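Local coordinates for GTPase-activating protein BEM3 (Saccharomyces cerevisiae S288C, PDB 6FSF) that stimulates GTP hydrolysis by the small GTPase Cdc42, and less efficiently Rho1, and binds phosphatidylinositol 3-phosphate, here seen as its tandem PX-PH domains, at residues 27-30 and 34-37; 39-44 and 49-54. All coordinates share one frame; numbering follows the deposited sequence.

Contact 1 of 2, residues 27-30 and 34-37; sequences LYRD and DLSI
Asp34 is held at its backbone by the side chain of Asp30. The N-H of Asp34 runs to OD1 of Asp30 at 3.0 Å, on the syn side but 33° out of the carboxylate plane; OD1 also takes a weak bond from Glu32 N. A short acidic side chain suits this place, because it can fold back over the turn and accept backbone N-H groups. Asp30 N gives a weak bond to Asp34 O. Leu35 lies alongside Arg29, its CD2 over one face of the guanidinium, 3.5 Å from NH1, an apolar branch against a flat cation. The segments take in the end of strand 19-29 and the beginning of strand 35-43, with Asp30 and Asp34 in the turn of this first PX-domain hairpin; Arg29 and Leu35 are a non-hydrogen-bonded pair. Ser36 and Tyr28 form the next, hydrogen-bonded pair: Ser36 N donates to Tyr28 O at 2.6 Å, and Tyr28 N to Ser36 O at 3.2 Å. A chi1 of 63° sets Ser36 OG between its own N and carbonyl carbon, 3.6 Å from Tyr28 CD1 in the ring plane. This small hydroxyl, buried beside the tyrosine, is probably hydrogen-bonded to Ser54 OG.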
loop_
_atom_site.group_PDB
_atom_site.type_symbol
_atom_site.label_atom_id
_atom_site.label_comp_id
_atom_site.label_asym_id
_atom_site.label_seq_id
_atom_site.Cartn_x
_atom_site.Cartn_y
_atom_site.Cartn_z
ATOM N N LEU A 27 0.064 0.402 -3.957
ATOM C CA LEU A 27 0.403 1.147 -5.165
ATOM C C LEU A 27 1.896 1.092 -5.460
ATOM O O LEU A 27 2.408 1.918 -6.222
ATOM C CB LEU A 27 -0.054 2.602 -5.043
ATOM C CG LEU A 27 -1.541 2.826 -4.782
ATOM C CD1 LEU A 27 -1.823 4.312 -4.647
ATOM C CD2 LEU A 27 -2.374 2.212 -5.893
ATOM N N TYR A 28 2.602 0.131 -4.873
ATOM C CA TYR A 28 4.045 0.031 -5.032
ATOM C C TYR A 28 4.399 -0.544 -6.399
ATOM O O TYR A 28 3.788 -1.508 -6.864
ATOM C CB TYR A 28 4.636 -0.845 -3.926
ATOM C CG TYR A 28 6.139 -1.001 -3.982
ATOM C CD1 TYR A 28 6.720 -2.139 -4.527
ATOM C CD2 TYR A 28 6.978 -0.014 -3.477
ATOM C CE1 TYR A 28 8.094 -2.289 -4.576
ATOM C CE2 TYR A 28 8.354 -0.153 -3.522
ATOM C CZ TYR A 28 8.907 -1.292 -4.071
ATOM O OH TYR A 28 10.276 -1.431 -4.117
ATOM N N ARG A 29 5.396 0.055 -7.039
ATOM C CA ARG A 29 5.918 -0.417 -8.317
ATOM C C ARG A 29 7.119 -1.318 -8.053
ATOM O O ARG A 29 8.127 -0.869 -7.491
ATOM C CB ARG A 29 6.308 0.754 -9.219
ATOM C CG ARG A 29 5.142 1.644 -9.626
ATOM C CD ARG A 29 5.143 1.886 -11.129
ATOM N NE ARG A 29 4.263 2.988 -11.517
ATOM C CZ ARG A 29 3.066 2.838 -12.074
ATOM N NH1 ARG A 29 2.590 1.625 -12.321
ATOM N NH2 ARG A 29 2.344 3.906 -12.389
ATOM N N ASP A 30 7.011 -2.582 -8.459
ATOM C CA ASP A 30 8.016 -3.590 -8.146
ATOM C C ASP A 30 9.103 -3.598 -9.225
ATOM O O ASP A 30 9.290 -2.615 -9.946
ATOM C CB ASP A 30 7.342 -4.957 -7.971
ATOM C CG ASP A 30 6.484 -5.353 -9.166
ATOM O OD1 ASP A 30 6.584 -4.704 -10.228
ATOM O OD2 ASP A 30 5.707 -6.325 -9.041
ATOM N N ASP A 34 4.993 -2.931 -12.127
ATOM C CA ASP A 34 3.557 -3.116 -11.993
ATOM C C ASP A 34 3.144 -2.798 -10.563
ATOM O O ASP A 34 3.921 -2.987 -9.621
ATOM C CB ASP A 34 3.135 -4.545 -12.356
ATOM C CG ASP A 34 3.255 -4.832 -13.841
ATOM O OD1 ASP A 34 2.298 -4.525 -14.584
ATOM O OD2 ASP A 34 4.302 -5.366 -14.264
ATOM N N LEU A 35 1.920 -2.289 -10.412
ATOM C CA LEU A 35 1.386 -2.008 -9.086
ATOM C C LEU A 35 1.311 -3.292 -8.271
ATOM O O LEU A 35 0.779 -4.304 -8.733
ATOM C CB LEU A 35 0.003 -1.368 -9.197
ATOM C CG LEU A 35 -0.101 -0.024 -9.927
ATOM C CD1 LEU A 35 -1.535 0.488 -9.921
ATOM C CD2 LEU A 35 0.837 1.002 -9.311
ATOM N N SER A 36 1.853 -3.251 -7.056
ATOM C CA SER A 36 1.917 -4.432 -6.205
ATOM C C SER A 36 1.714 -4.014 -4.754
ATOM O O SER A 36 1.588 -2.829 -4.435
ATOM C CB SER A 36 3.235 -5.182 -6.394
ATOM O OG SER A 36 4.334 -4.378 -5.998
ATOM N N ILE A 37 1.704 -5.008 -3.871
ATOM C CA ILE A 37 1.377 -4.831 -2.462
ATOM C C ILE A 37 2.674 -4.914 -1.665
ATOM O O ILE A 37 3.324 -5.967 -1.627
ATOM C CB ILE A 37 0.359 -5.878 -1.990
ATOM C CG1 ILE A 37 -0.926 -5.771 -2.815
ATOM C CG2 ILE A 37 0.071 -5.722 -0.506
ATOM C CD1 ILE A 37 -1.810 -6.996 -2.742
#

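Contact 2 of 2, residues 39-44 and 49-54; sequences IAIIDR and EMFKFS
Ile41, Phe53 and Ile39 bury the most surface here, and with Phe51 they make one apolar face of the hairpin of strands 35-43 and 49-55 in the PX-domain sheet. Phe53 lies under Ile39: CB of Ile39 sits over the ring face, 25° off the normal, in a CH-pi contact, while its CG2 comes within 3.6 Å of Phe53 CZ. Phe53 carries its ring between its own backbone N and carbonyl carbon (chi1 62°), which swings it across to the partner strand. Ile41 serves two rings. Its CB stands over the face of Phe51, 3.9 Å from the centroid, whereas its CG1 meets the edge of Phe53 in the ring plane, 3.8 Å from CE2. Beta-branched isoleucine suits such a strand, since both branches, CG1 and CG2, can lie over the rim of the Phe51 face.

Nearly straight backbone bonds join the Ile39-Phe53 and Ile41-Phe51 pairs, among them Ile41 N to Phe51 O at 3.0 Å. The pattern then changes, for Ile41 O takes its proton from Met50 N at 2.9 Å in a less straight bond. Met50 and Phe51 thus both face Ile41, a classic beta bulge. The flexible thioether of Met50 fills in beside it, bending at chi3 (-74°) to bring CE to 4.1 Å from Ile41 CG2, with SD against Asp43 CB.

On the other face Lys52 and Glu49 form a salt bridge along their strand, NZ to OE1 at 2.7 Å, and the methyl of Ala40 comes against OE2 of Glu49. Strand 19-29 flanks 39-44, with Ile21 against Ile41; beyond 49-54, Lys52 pairs with Val130 of strand 129-130, and Phe53 packs on Phe124 and Ile125 of helix 115-125.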
loop_
_atom_site.group_PDB
_atom_site.type_symbol
_atom_site.label_atom_id
_atom_site.label_comp_id
_atom_site.label_asym_id
_atom_site.label_seq_id
_atom_site.Cartn_x
_atom_site.Cartn_y
_atom_site.Cartn_z
ATOM N N ILE A 39 4.643 -5.054 1.790
ATOM C CA ILE A 39 4.349 -5.596 3.112
ATOM C C ILE A 39 5.620 -5.567 3.949
ATOM O O ILE A 39 6.685 -5.990 3.484
ATOM C CB ILE A 39 3.797 -7.032 3.026
ATOM C CG1 ILE A 39 2.502 -7.058 2.221
ATOM C CG2 ILE A 39 3.587 -7.607 4.421
ATOM C CD1 ILE A 39 2.058 -8.443 1.841
ATOM N N ALA A 40 5.503 -5.088 5.185
ATOM C CA ALA A 40 6.630 -5.012 6.101
ATOM C C ALA A 40 6.506 -6.084 7.173
ATOM O O ALA A 40 5.424 -6.308 7.722
ATOM C CB ALA A 40 6.713 -3.629 6.747
ATOM N N ILE A 41 7.624 -6.745 7.466
ATOM C CA ILE A 41 7.707 -7.751 8.517
ATOM C C ILE A 41 8.516 -7.163 9.663
ATOM O O ILE A 41 9.626 -6.658 9.453
ATOM C CB ILE A 41 8.338 -9.057 8.001
ATOM C CG1 ILE A 41 7.424 -9.713 6.966
ATOM C CG2 ILE A 41 8.597 -10.015 9.150
ATOM C CD1 ILE A 41 6.097 -10.169 7.530
ATOM N N ILE A 42 7.959 -7.222 10.871
ATOM C CA ILE A 42 8.489 -6.505 12.024
ATOM C C ILE A 42 8.686 -7.486 13.173
ATOM O O ILE A 42 7.795 -8.290 13.470
ATOM C CB ILE A 42 7.553 -5.353 12.443
ATOM C CG1 ILE A 42 7.569 -4.252 11.380
ATOM C CG2 ILE A 42 7.945 -4.806 13.807
ATOM C CD1 ILE A 42 6.217 -3.611 11.139
ATOM N N ASP A 43 9.854 -7.421 13.812
ATOM C CA ASP A 43 10.104 -8.223 15.002
ATOM C C ASP A 43 9.296 -7.675 16.171
ATOM O O ASP A 43 9.367 -6.484 16.484
ATOM C CB ASP A 43 11.598 -8.230 15.341
ATOM C CG ASP A 43 11.902 -8.983 16.624
ATOM O OD1 ASP A 43 12.287 -8.337 17.625
ATOM O OD2 ASP A 43 11.753 -10.222 16.635
ATOM N N ARG A 44 8.527 -8.555 16.817
ATOM C CA ARG A 44 7.580 -8.122 17.843
ATOM C C ARG A 44 8.285 -7.458 19.021
ATOM O O ARG A 44 7.915 -6.354 19.439
ATOM C CB ARG A 44 6.760 -9.317 18.324
ATOM C CG ARG A 44 5.773 -8.999 19.436
ATOM C CD ARG A 44 4.367 -8.827 18.891
ATOM N NE ARG A 44 3.901 -10.041 18.228
ATOM C CZ ARG A 44 2.719 -10.169 17.633
ATOM N NH1 ARG A 44 1.868 -9.151 17.610
ATOM N NH2 ARG A 44 2.389 -11.316 17.057
ATOM N N GLU A 49 11.859 -3.028 12.019
ATOM C CA GLU A 49 11.442 -3.547 10.722
ATOM C C GLU A 49 12.559 -4.416 10.158
ATOM O O GLU A 49 13.642 -3.916 9.839
ATOM C CB GLU A 49 11.110 -2.396 9.781
ATOM C CG GLU A 49 10.459 -2.820 8.479
ATOM C CD GLU A 49 10.459 -1.706 7.459
ATOM O OE1 GLU A 49 11.522 -1.470 6.849
ATOM O OE2 GLU A 49 9.407 -1.057 7.283
ATOM N N MET A 50 12.297 -5.718 10.023
ATOM C CA MET A 50 13.350 -6.631 9.594
ATOM C C MET A 50 13.533 -6.620 8.079
ATOM O O MET A 50 14.670 -6.599 7.595
ATOM C CB MET A 50 13.057 -8.044 10.105
ATOM C CG MET A 50 13.089 -8.154 11.627
ATOM S SD MET A 50 13.180 -9.846 12.245
ATOM C CE MET A 50 11.516 -10.426 11.938
ATOM N N PHE A 51 12.441 -6.623 7.316
ATOM C CA PHE A 51 12.536 -6.570 5.861
ATOM C C PHE A 51 11.171 -6.220 5.284
ATOM O O PHE A 51 10.160 -6.206 5.989
ATOM C CB PHE A 51 13.053 -7.892 5.278
ATOM C CG PHE A 51 12.188 -9.082 5.594
ATOM C CD1 PHE A 51 12.370 -9.798 6.767
ATOM C CD2 PHE A 51 11.204 -9.497 4.711
ATOM C CE1 PHE A 51 11.579 -10.898 7.058
ATOM C CE2 PHE A 51 10.411 -10.595 4.995
ATOM C CZ PHE A 51 10.598 -11.296 6.172
ATOM N N LYS A 52 11.164 -5.928 3.985
ATOM C CA LYS A 52 9.941 -5.722 3.222
ATOM C C LYS A 52 9.949 -6.633 2.003
ATOM O O LYS A 52 11.001 -7.090 1.548
ATOM C CB LYS A 52 9.781 -4.267 2.761
ATOM C CG LYS A 52 9.950 -3.223 3.843
ATOM C CD LYS A 52 9.665 -1.841 3.280
ATOM C CE LYS A 52 10.256 -0.748 4.147
ATOM N NZ LYS A 52 11.741 -0.879 4.221
ATOM N N PHE A 53 8.760 -6.887 1.466
ATOM C CA PHE A 53 8.635 -7.628 0.222
ATOM C C PHE A 53 7.422 -7.108 -0.535
ATOM O O PHE A 53 6.586 -6.384 0.008
ATOM C CB PHE A 53 8.543 -9.140 0.463
ATOM C CG PHE A 53 7.345 -9.563 1.265
ATOM C CD1 PHE A 53 6.193 -9.998 0.635
ATOM C CD2 PHE A 53 7.376 -9.541 2.651
ATOM C CE1 PHE A 53 5.086 -10.395 1.368
ATOM C CE2 PHE A 53 6.272 -9.935 3.392
ATOM C CZ PHE A 53 5.128 -10.365 2.747
ATOM N N SER A 54 7.340 -7.486 -1.808
ATOM C CA SER A 54 6.316 -6.979 -2.707
ATOM C C SER A 54 5.656 -8.145 -3.422
ATOM O O SER A 54 6.343 -9.053 -3.899
ATOM C CB SER A 54 6.917 -6.003 -3.722
ATOM O OG SER A 54 5.923 -5.511 -4.602
#

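How the contacts relate
Both contacts use strand 35-43: contact 1 pairs it with strand 19-29 near the first turn, and contact 2 pairs it with strand 49-55 further along. The two follow one another in sequence, as successive hairpins of the same PX sheet, with centres about 16 Å apart. Each is partly buried, but contact 1 lies nearer the middle of the chain, its centre about 8 Å from the chain's centre against about 13 Å for contact 2. Contact 1 is largely polar, its backbone bonds supplemented by an aspartate at the turn, and its leucines reach Val161 of strand 160-167 in the PH domain. Contact 2 has a larger apolar face, with charges on the opposite face. They meet at Ser54, which packs on Tyr28 and Asp30.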